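Local coordinates for protein actibind (Aspergillus niger, PDB 3D3Z) that cleaves RNA as a T2-family ribonuclease, probably without strict base specificity but with a preference for adenylic acid, at residues Tyr201-Lys206 / Gly212-Ser217; Leu53-Cys58 / Thr117-Ile122; Thr15-Glu18 / Cys22-Ser25. All coordinates share one frame; numbering follows the deposited sequence. Where two conformers were deposited one is given.

Contact 1: Tyr201-Lys206 / Gly212-Ser217; sequences YYFNVK and GTYVAS
V205 and Y214 make the tight part of this strand pair: methyl CG2 of V205 sits over one face of the Y214 ring, 3.7 Å from its centroid, a CH-pi contact only 15° off the ring normal. V205 puts CG1 anti to its backbone N (chi1 -179°), which leaves CG2 as the branch that meets the ring. The same tyrosine turns its edge to the face of F203 in a T-shaped pair, with planes at 78° and centroids 5.8 Å apart. Y214 is thus held on a face and at an edge, while its hydroxyl is hydrogen-bonded to the carbonyl of A209. H182 makes a further edge-to-face pair with F203, and L146 of helix 134-147 packs on both F203 and Y214.

Between the backbones, N204 and V215 form a hydrogen-bonded pair. V215 N reaches N204 O at 2.7 Å, and N204 N returns a bond to V215 O. K206 and T213 repeat the scheme two residues further on, beyond the non-hydrogen-bonded pair V205/Y214.

The side carrying K206, T213 and V215 is looser and more exposed. K206 CD comes no nearer than 4.2 Å to V215 CG2; the outer half of the lysine folds over and NZ is bonded to S9 O. A water donates to K206 O and interacts weakly with T213 OG1. At the other end S217 N points at Y202 O, though the place of that oxygen is less certain, and a second water joins Y202 N to S217 O. Strands 195-206 and 213-216 make a strongly twisted antiparallel beta hairpin at the margin of the RNase T2 sheet.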
loop_
_atom_site.group_PDB
_atom_site.type_symbol
_atom_site.label_atom_id
_atom_site.label_comp_id
_atom_site.label_asym_id
_atom_site.label_seq_id
_atom_site.Cartn_x
_atom_site.Cartn_y
_atom_site.Cartn_z
ATOM N N TYR A 201 -2.846 2.779 5.505
ATOM C CA TYR A 201 -1.840 3.427 6.352
ATOM C C TYR A 201 -1.241 4.608 5.604
ATOM O O TYR A 201 -0.653 4.435 4.537
ATOM C CB TYR A 201 -0.762 2.429 6.738
ATOM C CG TYR A 201 -1.161 1.234 7.571
ATOM C CD1 TYR A 201 -1.061 1.268 8.976
ATOM C CD2 TYR A 201 -1.541 0.031 6.987
ATOM C CE1 TYR A 201 -1.344 0.150 9.737
ATOM C CE2 TYR A 201 -1.841 -1.064 7.757
ATOM C CZ TYR A 201 -1.779 -0.984 9.130
ATOM O OH TYR A 201 -2.051 -2.065 9.918
ATOM N N TYR A 202 -1.394 5.813 6.172
ATOM C CA TYR A 202 -0.950 7.061 5.556
ATOM C C TYR A 202 0.463 7.422 6.007
ATOM O O TYR A 202 0.885 7.124 7.147
ATOM C CB TYR A 202 -1.892 8.228 5.878
ATOM C CG TYR A 202 -3.292 8.108 5.287
ATOM C CD1 TYR A 202 -3.712 8.939 4.277
ATOM C CD2 TYR A 202 -4.205 7.165 5.775
ATOM C CE1 TYR A 202 -5.012 8.820 3.722
ATOM C CE2 TYR A 202 -5.515 7.052 5.237
ATOM C CZ TYR A 202 -5.899 7.890 4.237
ATOM O OH TYR A 202 -7.171 7.770 3.714
ATOM N N PHE A 203 1.195 8.021 5.073
ATOM C CA PHE A 203 2.600 8.410 5.263
ATOM C C PHE A 203 2.875 9.714 4.541
ATOM O O PHE A 203 2.305 10.038 3.480
ATOM C CB PHE A 203 3.546 7.377 4.643
ATOM C CG PHE A 203 3.596 6.093 5.357
ATOM C CD1 PHE A 203 4.445 5.932 6.428
ATOM C CD2 PHE A 203 2.802 5.028 4.943
ATOM C CE1 PHE A 203 4.511 4.752 7.066
ATOM C CE2 PHE A 203 2.861 3.855 5.595
ATOM C CZ PHE A 203 3.718 3.711 6.644
ATOM N N ASN A 204 3.790 10.477 5.104
ATOM C CA ASN A 204 4.465 11.493 4.317
ATOM C C ASN A 204 5.913 11.000 4.117
ATOM O O ASN A 204 6.386 10.110 4.842
ATOM C CB ASN A 204 4.413 12.874 4.975
ATOM C CG ASN A 204 2.961 13.413 5.192
ATOM O OD1 ASN A 204 2.102 13.390 4.308
ATOM N ND2 ASN A 204 2.730 13.920 6.371
ATOM N N VAL A 205 6.581 11.578 3.125
ATOM C CA VAL A 205 7.884 11.083 2.596
ATOM C C VAL A 205 8.944 12.196 2.568
ATOM O O VAL A 205 8.703 13.302 2.104
ATOM C CB VAL A 205 7.727 10.398 1.197
ATOM C CG1 VAL A 205 9.081 9.879 0.666
ATOM C CG2 VAL A 205 6.736 9.209 1.317
ATOM N N LYS A 206 10.123 11.848 3.080
ATOM C CA LYS A 206 11.340 12.651 2.944
ATOM C C LYS A 206 12.165 12.015 1.830
ATOM O O LYS A 206 12.574 10.871 1.942
ATOM C CB LYS A 206 12.121 12.625 4.247
ATOM C CG LYS A 206 11.384 13.248 5.431
ATOM C CD LYS A 206 12.047 12.903 6.783
ATOM C CE LYS A 206 13.205 13.852 7.111
ATOM N NZ LYS A 206 12.792 15.292 7.325
ATOM N N GLY A 212 13.090 6.692 -0.102
ATOM C CA GLY A 212 12.960 7.755 0.872
ATOM C C GLY A 212 12.466 7.268 2.214
ATOM O O GLY A 212 12.208 6.071 2.435
ATOM N N THR A 213 12.346 8.210 3.134
ATOM C CA THR A 213 11.950 7.900 4.495
ATOM C C THR A 213 10.433 8.104 4.623
ATOM O O THR A 213 9.900 9.187 4.336
ATOM C CB THR A 213 12.701 8.784 5.495
ATOM O OG1 THR A 213 14.101 8.503 5.401
ATOM C CG2 THR A 213 12.232 8.501 6.902
ATOM N N TYR A 214 9.747 7.032 4.994
ATOM C CA TYR A 214 8.283 7.053 5.073
ATOM C C TYR A 214 7.912 7.303 6.530
ATOM O O TYR A 214 8.162 6.456 7.413
ATOM C CB TYR A 214 7.667 5.734 4.553
ATOM C CG TYR A 214 7.514 5.690 3.061
ATOM C CD1 TYR A 214 8.629 5.543 2.217
ATOM C CD2 TYR A 214 6.260 5.744 2.478
ATOM C CE1 TYR A 214 8.477 5.475 0.844
ATOM C CE2 TYR A 214 6.107 5.704 1.097
ATOM C CZ TYR A 214 7.223 5.558 0.297
ATOM O OH TYR A 214 7.060 5.488 -1.062
ATOM N N VAL A 215 7.316 8.458 6.769
ATOM C CA VAL A 215 6.971 8.927 8.123
ATOM C C VAL A 215 5.461 8.813 8.326
ATOM O O VAL A 215 4.692 9.438 7.578
ATOM C CB VAL A 215 7.437 10.394 8.300
ATOM C CG1 VAL A 215 6.925 11.022 9.603
ATOM C CG2 VAL A 215 8.966 10.456 8.235
ATOM N N ALA A 216 5.074 8.025 9.328
ATOM C CA ALA A 216 3.668 7.705 9.622
ATOM C C ALA A 216 2.925 8.994 9.826
ATOM O O ALA A 216 3.400 9.873 10.551
ATOM C CB ALA A 216 3.549 6.772 10.828
ATOM N N SER A 217 1.816 9.159 9.102
ATOM C CA SER A 217 1.040 10.394 9.135
ATOM C C SER A 217 -0.457 10.176 9.366
ATOM O O SER A 217 -0.973 9.058 9.353
ATOM C CB SER A 217 1.254 11.218 7.878
ATOM O OG SER A 217 0.746 10.599 6.723
HETATM O O HOH W 1 -2.674 6.678 9.054
HETATM O O HOH W 2 15.441 10.519 2.876
#

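Contact 2: Leu53-Cys58 / Thr117-Ile122; sequences LWPDNC and TCINTI
The puckered ring of P55 (C-gamma endo) meets C118 and I119 through its CG corner, which lies 3.6 Å from I119 CG1 and 3.7 Å from C118 CB. The ring's CD also leans on I119 CG1, at 3.9 Å, and its CB lies 3.9 Å from the backbone oxygen of C118. The proline and isoleucine side chains cross at about a right angle, and the ring reaches a methylene of I119 rather than its terminal methyl. I119 holds CG1 beside its backbone N (chi1 -57°) and is extended beyond it (chi2 178°), which carries CD1 past the proline toward L53. There the touch is light, L53 CD2 to I119 CD1 at 4.4 Å.

All four residues are buried, and no hydrogen bond crosses between the segments. This apolar seam joins the end of strand 49-56 in the RNase T2 sheet to the loop that follows helix 104-116. P55 packs against H115, predicted to be an active-site residue, and the indole of the adjacent W54 stacks on the same histidine while its NE1 is hydrogen-bonded to E111, also a predicted one.

C118 is tied by its disulfide to C66, fixing one end of the loop covalently. Beyond the proline, I119 packs on F139 of helix 134-147, while L53 meets V143 and L146 of that same helix.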
loop_
_atom_site.group_PDB
_atom_site.type_symbol
_atom_site.label_atom_id
_atom_site.label_comp_id
_atom_site.label_asym_id
_atom_site.label_seq_id
_atom_site.Cartn_x
_atom_site.Cartn_y
_atom_site.Cartn_z
ATOM N N LEU A 53 -0.138 0.991 -3.211
ATOM C CA LEU A 53 0.498 2.188 -2.709
ATOM C C LEU A 53 -0.015 3.347 -3.559
ATOM O O LEU A 53 0.156 3.336 -4.762
ATOM C CB LEU A 53 2.034 2.054 -2.794
ATOM C CG LEU A 53 2.835 3.286 -2.302
ATOM C CD1 LEU A 53 2.671 3.538 -0.759
ATOM C CD2 LEU A 53 4.339 3.092 -2.691
ATOM N N TRP A 54 -0.685 4.308 -2.930
ATOM C CA TRP A 54 -1.421 5.343 -3.618
ATOM C C TRP A 54 -0.952 6.702 -3.185
ATOM O O TRP A 54 -0.902 6.982 -1.965
ATOM C CB TRP A 54 -2.942 5.280 -3.302
ATOM C CG TRP A 54 -3.602 3.962 -3.463
ATOM C CD1 TRP A 54 -3.192 2.898 -4.246
ATOM C CD2 TRP A 54 -4.827 3.568 -2.871
ATOM N NE1 TRP A 54 -4.071 1.836 -4.101
ATOM C CE2 TRP A 54 -5.102 2.235 -3.291
ATOM C CE3 TRP A 54 -5.714 4.192 -1.998
ATOM C CZ2 TRP A 54 -6.231 1.517 -2.850
ATOM C CZ3 TRP A 54 -6.859 3.475 -1.571
ATOM C CH2 TRP A 54 -7.095 2.149 -1.994
ATOM N N PRO A 55 -0.614 7.560 -4.151
ATOM C CA PRO A 55 -0.389 8.993 -3.888
ATOM C C PRO A 55 -1.701 9.821 -3.785
ATOM O O PRO A 55 -2.441 9.957 -4.753
ATOM C CB PRO A 55 0.455 9.441 -5.093
ATOM C CG PRO A 55 0.043 8.486 -6.222
ATOM C CD PRO A 55 -0.402 7.214 -5.578
ATOM N N ASP A 56 -2.000 10.330 -2.606
ATOM C CA ASP A 56 -3.103 11.225 -2.450
ATOM C C ASP A 56 -2.508 12.608 -2.366
ATOM O O ASP A 56 -1.401 12.825 -1.797
ATOM C CB ASP A 56 -3.838 10.991 -1.124
ATOM C CG ASP A 56 -4.926 9.889 -1.178
ATOM O OD1 ASP A 56 -4.961 9.052 -2.127
ATOM O OD2 ASP A 56 -5.738 9.911 -0.201
ATOM N N ASN A 57 -3.279 13.561 -2.872
ATOM C CA ASN A 57 -3.096 14.937 -2.550
ATOM C C ASN A 57 -3.213 15.155 -1.064
ATOM O O ASN A 57 -3.753 14.309 -0.307
ATOM C CB ASN A 57 -4.098 15.769 -3.304
ATOM C CG ASN A 57 -3.938 15.633 -4.756
ATOM O OD1 ASN A 57 -2.802 15.535 -5.267
ATOM N ND2 ASN A 57 -5.048 15.626 -5.470
ATOM N N CYS A 58 -2.661 16.271 -0.614
ATOM C CA CYS A 58 -2.593 16.515 0.815
ATOM C C CYS A 58 -3.987 16.754 1.440
ATOM O O CYS A 58 -4.156 16.556 2.617
ATOM C CB CYS A 58 -1.640 17.657 1.117
ATOM S SG CYS A 58 0.093 17.263 0.541
ATOM N N THR A 117 1.831 5.540 -11.707
ATOM C CA THR A 117 2.108 6.580 -12.708
ATOM C C THR A 117 1.902 7.975 -12.164
ATOM O O THR A 117 2.365 8.948 -12.802
ATOM C CB THR A 117 1.260 6.458 -14.047
ATOM O OG1 THR A 117 -0.113 6.612 -13.752
ATOM C CG2 THR A 117 1.474 5.146 -14.751
ATOM N N CYS A 118 1.270 8.062 -10.985
ATOM C CA CYS A 118 0.980 9.326 -10.327
ATOM C C CYS A 118 1.980 9.693 -9.227
ATOM O O CYS A 118 1.821 10.719 -8.565
ATOM C CB CYS A 118 -0.481 9.278 -9.789
ATOM S SG CYS A 118 -1.721 9.240 -11.087
ATOM N N ILE A 119 2.979 8.851 -8.999
ATOM C CA ILE A 119 4.022 9.145 -8.013
ATOM C C ILE A 119 5.124 9.949 -8.767
ATOM O O ILE A 119 5.911 9.403 -9.569
ATOM C CB ILE A 119 4.524 7.863 -7.382
ATOM C CG1 ILE A 119 3.346 7.103 -6.744
ATOM C CG2 ILE A 119 5.631 8.147 -6.345
ATOM C CD1 ILE A 119 3.708 5.769 -6.111
ATOM N N ASN A 120 5.141 11.259 -8.546
ATOM C CA ASN A 120 6.016 12.122 -9.345
ATOM C C ASN A 120 7.504 11.793 -9.208
ATOM O O ASN A 120 8.260 11.972 -10.166
ATOM C CB ASN A 120 5.745 13.604 -9.051
ATOM C CG ASN A 120 6.271 14.014 -7.713
ATOM O OD1 ASN A 120 5.772 13.561 -6.705
ATOM N ND2 ASN A 120 7.335 14.807 -7.696
ATOM N N THR A 121 7.931 11.284 -8.047
ATOM C CA THR A 121 9.345 11.048 -7.764
ATOM C C THR A 121 9.906 9.720 -8.374
ATOM O O THR A 121 11.095 9.442 -8.220
ATOM C CB THR A 121 9.625 11.052 -6.261
ATOM O OG1 THR A 121 8.803 10.049 -5.644
ATOM C CG2 THR A 121 9.352 12.458 -5.618
ATOM N N ILE A 122 9.062 9.012 -9.136
ATOM C CA ILE A 122 9.328 7.674 -9.719
ATOM C C ILE A 122 9.694 7.759 -11.201
ATOM O O ILE A 122 10.056 6.784 -11.821
ATOM C CB ILE A 122 8.034 6.773 -9.584
ATOM C CG1 ILE A 122 7.728 6.531 -8.102
ATOM C CG2 ILE A 122 8.149 5.457 -10.340
ATOM C CD1 ILE A 122 6.901 5.270 -7.792
#

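Contact 3: Thr15-Glu18 / Cys22-Ser25; sequences TDNE and CFNS
N17 CB rests squarely over the F23 ring, 3.5 Å from its centroid and 10° off the normal, close enough for a CH-pi contact. The approach is made by the methylene rather than the amide: the two side chains cross at about a right angle, and the amide plane is turned 72° from the ring.

Three oxygens of segment 15-18 join the methylene around the ring. N17 O comes within 3.3 Å of F23 CE2, and E18 O lies 3.4 Å from F23 CB, near the root of the side chain. At the far end of the ring, T15 OG1 approaches CE1 of F23 to 3.5 Å from an oblique direction. From this segment F23 therefore meets a methylene and three oxygens, and no hydrogen bond crosses the contact. The ring reaches across because F23 sets CG anti to its own N (chi1 -163°), extending the phenyl toward segment 15-18.

One step out are the groups that position these atoms. T15 OG1 is hydrogen-bonded to L11 O, with N17 OD1 2.9 Å from that same T15 OG1, and P10 packs against both T15 and N17. Next to F23 in the chain, C22 is joined to C5 by a disulfide.

The backbone around F23 is tied inward by N120, which gives ND2 to F23 O and receives S25 N at OD1, while N24, turned away from segment 15-18, bonds through OD1 to T121 OG1 and packs on I119. The contact holds two parts of the N-terminal loop together at the periphery of the molecule, ahead of strand 29-35 and against the loop between helices 104-116 and 134-147.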
loop_
_atom_site.group_PDB
_atom_site.type_symbol
_atom_site.label_atom_id
_atom_site.label_comp_id
_atom_site.label_asym_id
_atom_site.label_seq_id
_atom_site.Cartn_x
_atom_site.Cartn_y
_atom_site.Cartn_z
ATOM N N THR A 15 5.315 20.331 4.595
ATOM C CA THR A 15 6.165 21.485 4.245
ATOM C C THR A 15 5.736 22.079 2.917
ATOM O O THR A 15 5.058 21.442 2.141
ATOM C CB THR A 15 7.725 21.123 4.202
ATOM O OG1 THR A 15 8.010 20.202 3.140
ATOM C CG2 THR A 15 8.201 20.503 5.512
ATOM N N ASP A 16 6.181 23.301 2.655
ATOM C CA ASP A 16 5.859 23.998 1.432
ATOM C C ASP A 16 7.059 24.029 0.458
ATOM O O ASP A 16 7.856 24.973 0.463
ATOM C CB ASP A 16 5.407 25.444 1.712
ATOM C CG ASP A 16 4.982 26.139 0.453
ATOM O OD1 ASP A 16 4.596 25.418 -0.471
ATOM O OD2 ASP A 16 5.041 27.376 0.349
ATOM N N ASN A 17 7.122 23.046 -0.434
ATOM C CA ASN A 17 8.281 22.880 -1.323
ATOM C C ASN A 17 7.836 22.546 -2.742
ATOM O O ASN A 17 6.683 22.141 -2.953
ATOM C CB ASN A 17 9.193 21.796 -0.744
ATOM C CG ASN A 17 9.989 22.282 0.442
ATOM O OD1 ASN A 17 9.757 21.870 1.605
ATOM N ND2 ASN A 17 10.960 23.159 0.165
ATOM N N GLU A 18 8.723 22.737 -3.720
ATOM C CA GLU A 18 8.399 22.483 -5.119
ATOM C C GLU A 18 8.666 21.022 -5.467
ATOM O O GLU A 18 9.642 20.416 -4.972
ATOM C CB GLU A 18 9.170 23.400 -6.073
ATOM C CG GLU A 18 8.531 24.798 -6.286
ATOM C CD GLU A 18 7.541 24.870 -7.484
ATOM O OE1 GLU A 18 6.934 23.844 -7.854
ATOM O OE2 GLU A 18 7.384 25.964 -8.071
ATOM N N CYS A 22 13.064 14.888 -5.549
ATOM C CA CYS A 22 13.252 14.707 -4.134
ATOM C C CYS A 22 12.117 15.300 -3.292
ATOM O O CYS A 22 12.297 15.567 -2.080
ATOM C CB CYS A 22 14.601 15.270 -3.680
ATOM S SG CYS A 22 16.008 14.210 -4.220
ATOM N N PHE A 23 10.983 15.547 -3.942
ATOM C CA PHE A 23 9.789 16.018 -3.223
ATOM C C PHE A 23 8.474 15.521 -3.833
ATOM O O PHE A 23 8.132 15.895 -4.942
ATOM C CB PHE A 23 9.768 17.553 -3.154
ATOM C CG PHE A 23 8.826 18.080 -2.096
ATOM C CD1 PHE A 23 9.052 17.792 -0.765
ATOM C CD2 PHE A 23 7.676 18.796 -2.456
ATOM C CE1 PHE A 23 8.175 18.262 0.225
ATOM C CE2 PHE A 23 6.772 19.242 -1.482
ATOM C CZ PHE A 23 7.048 18.978 -0.142
ATOM N N ASN A 24 7.749 14.690 -3.087
ATOM C CA ASN A 24 6.466 14.149 -3.525
ATOM C C ASN A 24 5.349 15.196 -3.424
ATOM O O ASN A 24 4.993 15.646 -2.325
ATOM C CB ASN A 24 6.108 12.853 -2.747
ATOM C CG ASN A 24 6.958 11.652 -3.167
ATOM O OD1 ASN A 24 6.703 11.029 -4.220
ATOM N ND2 ASN A 24 7.957 11.312 -2.344
ATOM N N SER A 25 4.875 15.612 -4.589
ATOM C CA SER A 25 3.906 16.674 -4.732
ATOM C C SER A 25 3.397 16.659 -6.141
ATOM O O SER A 25 4.186 16.530 -7.103
ATOM C CB SER A 25 4.544 18.031 -4.419
ATOM O OG SER A 25 3.611 19.095 -4.471
#

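Along the chain the contacts come in series: contact 3 in the N-terminal loop, then contact 2, then contact 1. Their centres lie 12 to 13 Å apart. Contacts 1 and 2 reach the same antiparallel sheet: strand 29-35 pairs with both 49-56 and 195-206, and contacts 1 and 2 touch directly where Y214 OH lies 4.0 Å from L53 CD2. Helix 134-147 packs against both. Contact 3 belongs to no strand but borders the other two, with N24 packing on V205 and the residues around F23 bonded to the 117-122 loop. Together they join the N-terminal loop, the sheet and the loop leaving helix 104-116, which carries predicted active-site residues.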